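Local coordinates for spike protein P1 (PDB 2VVE) that serves as the receptor-binding spike at the fivefold vertices of a marine bacteriophage, recognising the host through its C-terminal part, at residues F115-V120 / V201-P206; F129-R134 / F157-G162. All blocks are in the same frame, centred on the assembly; numbering follows the deposited sequence.

Interaction 1: F115-V120 / V201-P206; sequences FFDIDV and VHRVFP
Asp117 and Arg203 meet side-on in a two-pronged salt bridge that ties strand 116-120 to strand 200-208, its antiparallel partner. NE of Arg203 donates to OD1 of Asp117 at 2.7 Å, and NH2 of Arg203 reaches OD2 of Asp117 at 2.9 Å. Both carboxylate oxygens use their syn lone pairs, and carboxylate and guanidinium planes lie only 7° apart. The third guanidinium nitrogen, NH1, forms a salt bridge with Glu109 on helix 105-110. The cation thus has two acidic partners, while the Phe115 ring stacks on one of its flat faces, CE1 of Phe115 standing 3.3 Å from NE of Arg203. CG of Phe115, set between its own N and carbonyl carbon (chi1 61°), is thereby turned to the Arg203 side, where CD of Arg203 packs over the ring. CB of Phe115 in turn lies over a face of Phe205.

Between the two strands, four backbone bonds form two antiparallel hydrogen-bonded pairs. Phe116 and Val204 exchange bonds N to O both ways, the shorter from Val204 N to Phe116 O at 2.7 Å; Ile118 and His202 do likewise. On the adjoining strand 151-160, OG1 of Thr160 accepts from N of Arg203, and Phe205 bonds to Tyr158.

On the face bearing Phe116, Ile118, His202 and Val204, the Phe116 end is apolar. CB of Val204 sits over the Phe116 ring, CG1 of Val204 touches CZ of Phe116 at 3.6 Å, and CG of Pro206 meets that ring at its edge. This face is buried and mostly hydrocarbon, with the His202 imidazole held by the carbonyls of Thr160 (at ND1) and Ser198 (at NE2). The other carries a partly exposed ion pair; the stacked Phe115 ring and the planar grip would together hold the guanidinium's orientation.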
# COMPACT_ATOMS: atom_id res chain seq x y z
N PHE A 115 1.83 -26.44 -14.01
CA PHE A 115 0.45 -26.07 -13.72
C PHE A 115 0.16 -24.64 -14.16
O PHE A 115 1.07 -23.87 -14.53
CB PHE A 115 0.17 -26.22 -12.21
CG PHE A 115 1.04 -25.34 -11.34
CD1 PHE A 115 0.74 -23.98 -11.17
CD2 PHE A 115 2.16 -25.87 -10.70
CE1 PHE A 115 1.55 -23.17 -10.37
CE2 PHE A 115 2.97 -25.06 -9.89
CZ PHE A 115 2.67 -23.71 -9.73
N PHE A 116 -1.11 -24.28 -14.13
CA PHE A 116 -1.50 -22.89 -14.26
C PHE A 116 -2.67 -22.67 -13.31
O PHE A 116 -3.32 -23.63 -12.90
CB PHE A 116 -1.85 -22.54 -15.71
CG PHE A 116 -3.07 -23.24 -16.24
CD1 PHE A 116 -4.33 -22.64 -16.13
CD2 PHE A 116 -2.98 -24.50 -16.82
CE1 PHE A 116 -5.47 -23.27 -16.60
CE2 PHE A 116 -4.13 -25.15 -17.29
CZ PHE A 116 -5.37 -24.53 -17.17
N ASP A 117 -2.94 -21.42 -12.98
CA ASP A 117 -4.02 -21.08 -12.06
C ASP A 117 -5.18 -20.42 -12.81
O ASP A 117 -4.95 -19.65 -13.76
CB ASP A 117 -3.53 -20.15 -10.94
CG ASP A 117 -2.57 -20.83 -9.96
OD1 ASP A 117 -2.63 -22.07 -9.81
OD2 ASP A 117 -1.76 -20.12 -9.32
N ILE A 118 -6.40 -20.72 -12.40
CA ILE A 118 -7.59 -19.99 -12.86
C ILE A 118 -8.14 -19.21 -11.68
O ILE A 118 -8.51 -19.79 -10.66
CB ILE A 118 -8.70 -20.92 -13.43
CG1 ILE A 118 -8.15 -21.83 -14.53
CG2 ILE A 118 -9.91 -20.09 -13.92
CD1 ILE A 118 -9.15 -22.91 -14.98
N ASP A 119 -8.21 -17.89 -11.83
CA ASP A 119 -8.81 -17.05 -10.80
C ASP A 119 -10.29 -16.87 -11.13
O ASP A 119 -10.64 -16.10 -12.04
CB ASP A 119 -8.09 -15.71 -10.70
CG ASP A 119 -8.52 -14.88 -9.51
OD1 ASP A 119 -9.28 -15.38 -8.65
OD2 ASP A 119 -8.09 -13.71 -9.43
N VAL A 120 -11.14 -17.60 -10.40
CA VAL A 120 -12.59 -17.56 -10.63
C VAL A 120 -13.20 -16.34 -9.93
O VAL A 120 -13.22 -16.28 -8.69
CB VAL A 120 -13.26 -18.89 -10.18
CG1 VAL A 120 -14.77 -18.84 -10.40
CG2 VAL A 120 -12.68 -20.06 -10.95
N VAL A 201 -8.92 -18.73 -6.46
CA VAL A 201 -7.90 -19.30 -7.31
C VAL A 201 -7.96 -20.82 -7.23
O VAL A 201 -8.07 -21.39 -6.14
CB VAL A 201 -6.49 -18.77 -6.92
CG1 VAL A 201 -5.40 -19.44 -7.71
CG2 VAL A 201 -6.43 -17.25 -7.09
N HIS A 202 -7.92 -21.47 -8.39
CA HIS A 202 -7.83 -22.92 -8.47
C HIS A 202 -6.63 -23.25 -9.35
O HIS A 202 -6.39 -22.61 -10.38
CB HIS A 202 -9.10 -23.54 -9.07
CG HIS A 202 -10.32 -23.34 -8.23
ND1 HIS A 202 -10.78 -24.30 -7.35
CD2 HIS A 202 -11.16 -22.28 -8.10
CE1 HIS A 202 -11.85 -23.85 -6.73
NE2 HIS A 202 -12.10 -22.63 -7.16
N ARG A 203 -5.87 -24.24 -8.92
CA ARG A 203 -4.66 -24.66 -9.64
C ARG A 203 -4.98 -25.88 -10.50
O ARG A 203 -5.66 -26.81 -10.05
CB ARG A 203 -3.53 -24.97 -8.66
CG ARG A 203 -2.18 -25.30 -9.31
CD ARG A 203 -1.04 -24.94 -8.36
NE ARG A 203 -0.94 -23.47 -8.23
CZ ARG A 203 -0.10 -22.84 -7.40
NH1 ARG A 203 0.70 -23.54 -6.62
NH2 ARG A 203 -0.07 -21.51 -7.37
N VAL A 204 -4.47 -25.84 -11.74
CA VAL A 204 -4.77 -26.86 -12.76
C VAL A 204 -3.49 -27.52 -13.28
O VAL A 204 -2.59 -26.83 -13.75
CB VAL A 204 -5.54 -26.24 -13.97
CG1 VAL A 204 -5.93 -27.34 -14.98
CG2 VAL A 204 -6.77 -25.46 -13.51
N PHE A 205 -3.44 -28.85 -13.19
CA PHE A 205 -2.32 -29.65 -13.72
C PHE A 205 -2.78 -30.46 -14.96
O PHE A 205 -3.54 -31.43 -14.83
CB PHE A 205 -1.79 -30.64 -12.67
CG PHE A 205 -1.29 -30.01 -11.39
CD1 PHE A 205 0.07 -29.82 -11.19
CD2 PHE A 205 -2.18 -29.66 -10.37
CE1 PHE A 205 0.55 -29.25 -10.01
CE2 PHE A 205 -1.71 -29.09 -9.18
CZ PHE A 205 -0.35 -28.88 -9.01
N PRO A 206 -2.35 -30.04 -16.16
CA PRO A 206 -2.60 -30.87 -17.34
C PRO A 206 -1.69 -32.10 -17.33
O PRO A 206 -0.46 -31.97 -17.31
CB PRO A 206 -2.27 -29.92 -18.52
CG PRO A 206 -2.21 -28.54 -17.92
CD PRO A 206 -1.69 -28.77 -16.52

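Interaction 2: F129-R134 / F157-G162; sequences FSLKAR and FYITEG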
# COMPACT_ATOMS: atom_id res chain seq x y z
N PHE A 129 -18.36 -23.79 -16.68
CA PHE A 129 -17.71 -23.20 -17.84
C PHE A 129 -16.89 -24.24 -18.60
O PHE A 129 -16.48 -25.25 -18.03
CB PHE A 129 -16.83 -22.02 -17.44
CG PHE A 129 -15.65 -22.39 -16.58
CD1 PHE A 129 -14.43 -22.72 -17.17
CD2 PHE A 129 -15.76 -22.42 -15.19
CE1 PHE A 129 -13.32 -23.07 -16.38
CE2 PHE A 129 -14.67 -22.77 -14.39
CZ PHE A 129 -13.44 -23.10 -14.99
N SER A 130 -16.70 -23.98 -19.89
CA SER A 130 -15.92 -24.88 -20.75
C SER A 130 -14.42 -24.64 -20.62
O SER A 130 -13.95 -23.51 -20.80
CB SER A 130 -16.33 -24.70 -22.22
OG SER A 130 -15.50 -25.47 -23.08
N LEU A 131 -13.68 -25.70 -20.31
CA LEU A 131 -12.22 -25.68 -20.34
C LEU A 131 -11.74 -26.70 -21.37
O LEU A 131 -12.09 -27.88 -21.31
CB LEU A 131 -11.64 -25.99 -18.96
CG LEU A 131 -10.13 -25.87 -18.73
CD1 LEU A 131 -9.61 -24.46 -19.02
CD2 LEU A 131 -9.78 -26.26 -17.30
N LYS A 132 -10.92 -26.23 -22.30
CA LYS A 132 -10.49 -27.05 -23.42
C LYS A 132 -8.98 -27.12 -23.53
O LYS A 132 -8.26 -26.27 -23.01
CB LYS A 132 -11.05 -26.49 -24.72
CG LYS A 132 -12.56 -26.61 -24.88
CD LYS A 132 -12.97 -25.94 -26.18
CE LYS A 132 -14.49 -25.90 -26.35
NZ LYS A 132 -14.89 -25.08 -27.55
N ALA A 133 -8.50 -28.16 -24.22
CA ALA A 133 -7.11 -28.21 -24.63
C ALA A 133 -6.98 -28.84 -26.00
O ALA A 133 -7.71 -29.79 -26.33
CB ALA A 133 -6.26 -28.96 -23.62
N ARG A 134 -6.04 -28.31 -26.79
CA ARG A 134 -5.60 -28.93 -28.03
C ARG A 134 -4.48 -29.90 -27.64
O ARG A 134 -3.44 -29.50 -27.09
CB ARG A 134 -5.13 -27.86 -29.02
CG ARG A 134 -4.50 -28.41 -30.30
CD ARG A 134 -4.05 -27.30 -31.24
NE ARG A 134 -3.57 -27.87 -32.49
CZ ARG A 134 -3.34 -27.17 -33.60
NH1 ARG A 134 -2.91 -27.79 -34.69
NH2 ARG A 134 -3.53 -25.85 -33.62
N PHE A 157 -7.28 -32.78 -16.77
CA PHE A 157 -6.92 -31.68 -15.88
C PHE A 157 -7.16 -32.17 -14.48
O PHE A 157 -8.26 -32.62 -14.18
CB PHE A 157 -7.80 -30.46 -16.11
CG PHE A 157 -7.74 -29.90 -17.50
CD1 PHE A 157 -6.53 -29.45 -18.03
CD2 PHE A 157 -8.89 -29.82 -18.27
CE1 PHE A 157 -6.48 -28.91 -19.33
CE2 PHE A 157 -8.85 -29.30 -19.58
CZ PHE A 157 -7.64 -28.84 -20.10
N TYR A 158 -6.12 -32.10 -13.64
CA TYR A 158 -6.31 -32.26 -12.20
C TYR A 158 -6.45 -30.86 -11.61
O TYR A 158 -5.52 -30.05 -11.73
CB TYR A 158 -5.12 -32.97 -11.55
CG TYR A 158 -4.94 -34.43 -11.88
CD1 TYR A 158 -5.91 -35.16 -12.61
CD2 TYR A 158 -3.80 -35.10 -11.47
CE1 TYR A 158 -5.72 -36.51 -12.90
CE2 TYR A 158 -3.61 -36.44 -11.75
CZ TYR A 158 -4.56 -37.14 -12.45
OH TYR A 158 -4.31 -38.48 -12.69
N ILE A 159 -7.58 -30.57 -10.98
CA ILE A 159 -7.87 -29.21 -10.50
C ILE A 159 -8.15 -29.21 -8.99
O ILE A 159 -8.91 -30.05 -8.50
CB ILE A 159 -9.07 -28.58 -11.26
CG1 ILE A 159 -8.88 -28.71 -12.78
CG2 ILE A 159 -9.27 -27.10 -10.83
CD1 ILE A 159 -9.99 -28.05 -13.62
N THR A 160 -7.57 -28.27 -8.26
CA THR A 160 -7.84 -28.18 -6.82
C THR A 160 -9.34 -27.85 -6.62
O THR A 160 -9.88 -27.01 -7.32
CB THR A 160 -6.95 -27.13 -6.11
OG1 THR A 160 -7.14 -25.86 -6.72
CG2 THR A 160 -5.46 -27.52 -6.18
N GLU A 161 -10.01 -28.54 -5.70
CA GLU A 161 -11.43 -28.24 -5.43
C GLU A 161 -11.54 -27.03 -4.52
O GLU A 161 -12.50 -26.25 -4.61
CB GLU A 161 -12.17 -29.44 -4.83
CG GLU A 161 -13.69 -29.23 -4.82
CD GLU A 161 -14.47 -30.51 -4.61
OE1 GLU A 161 -14.30 -31.15 -3.54
OE2 GLU A 161 -15.27 -30.88 -5.51
N GLY A 162 -10.58 -26.89 -3.61
CA GLY A 162 -10.39 -25.64 -2.89
C GLY A 162 -9.41 -24.79 -3.66
O GLY A 162 -9.18 -25.01 -4.86
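Leu131 and Phe157 cross obliquely where two sheets face one another, and most of the contact is carried by this pair. CD2 of Leu131 stands over one face of the Phe157 ring, offset toward the rim, at 4.0 Å from the ring centroid in a CH-pi contact. CG of Leu131, placed anti to the backbone N (chi1 -174°), touches CE2 of Phe157 at 3.8 Å. The far end of the ring, CZ of Phe157, comes within 3.8 Å of CB of Ala133, and the carbonyl oxygen of Lys132 lies near the ring plane at its edge. A looser touch, CD2 of Leu131 to CD1 of Ile159 at 4.1 Å, extends the apolar patch.

A second shell fixes these groups. Phe157 also packs on Leu191, Val193 and Val234, and Ile159 on Val195 and Tyr172. The backbones of Leu131 and Ala133 are bonded to Val193 and Leu191 on one flank, and that of Lys132 to Tyr235 on the other. Strand 129-137 therefore lies between strands 189-195 and 229-236 in one sheet; the axes of segments 129-134 and 157-160 come no closer than 10.7 Å, and strand 151-160 belongs to the facing sheet.

Interactions 1 and 2 lie with their centres about 7 Å apart within one beta sandwich, one contact pairing strands within a sheet and the other packing sheet on sheet. Along the chain the order is 115-120, 129-134, 157-162, 201-206, so both segments of interaction 2 fall between those of interaction 1. Strands 200-208 and 151-160 are neighbours in one sheet, where Phe205 N probably bonds to Tyr158 O. Interaction 1 belongs to that sheet; interaction 2 joins it to the opposing sheet through strand 129-137. Val204 touches both Phe157 and Ile159, making the apolar core continuous between the contacts in the phage's receptor-binding spike.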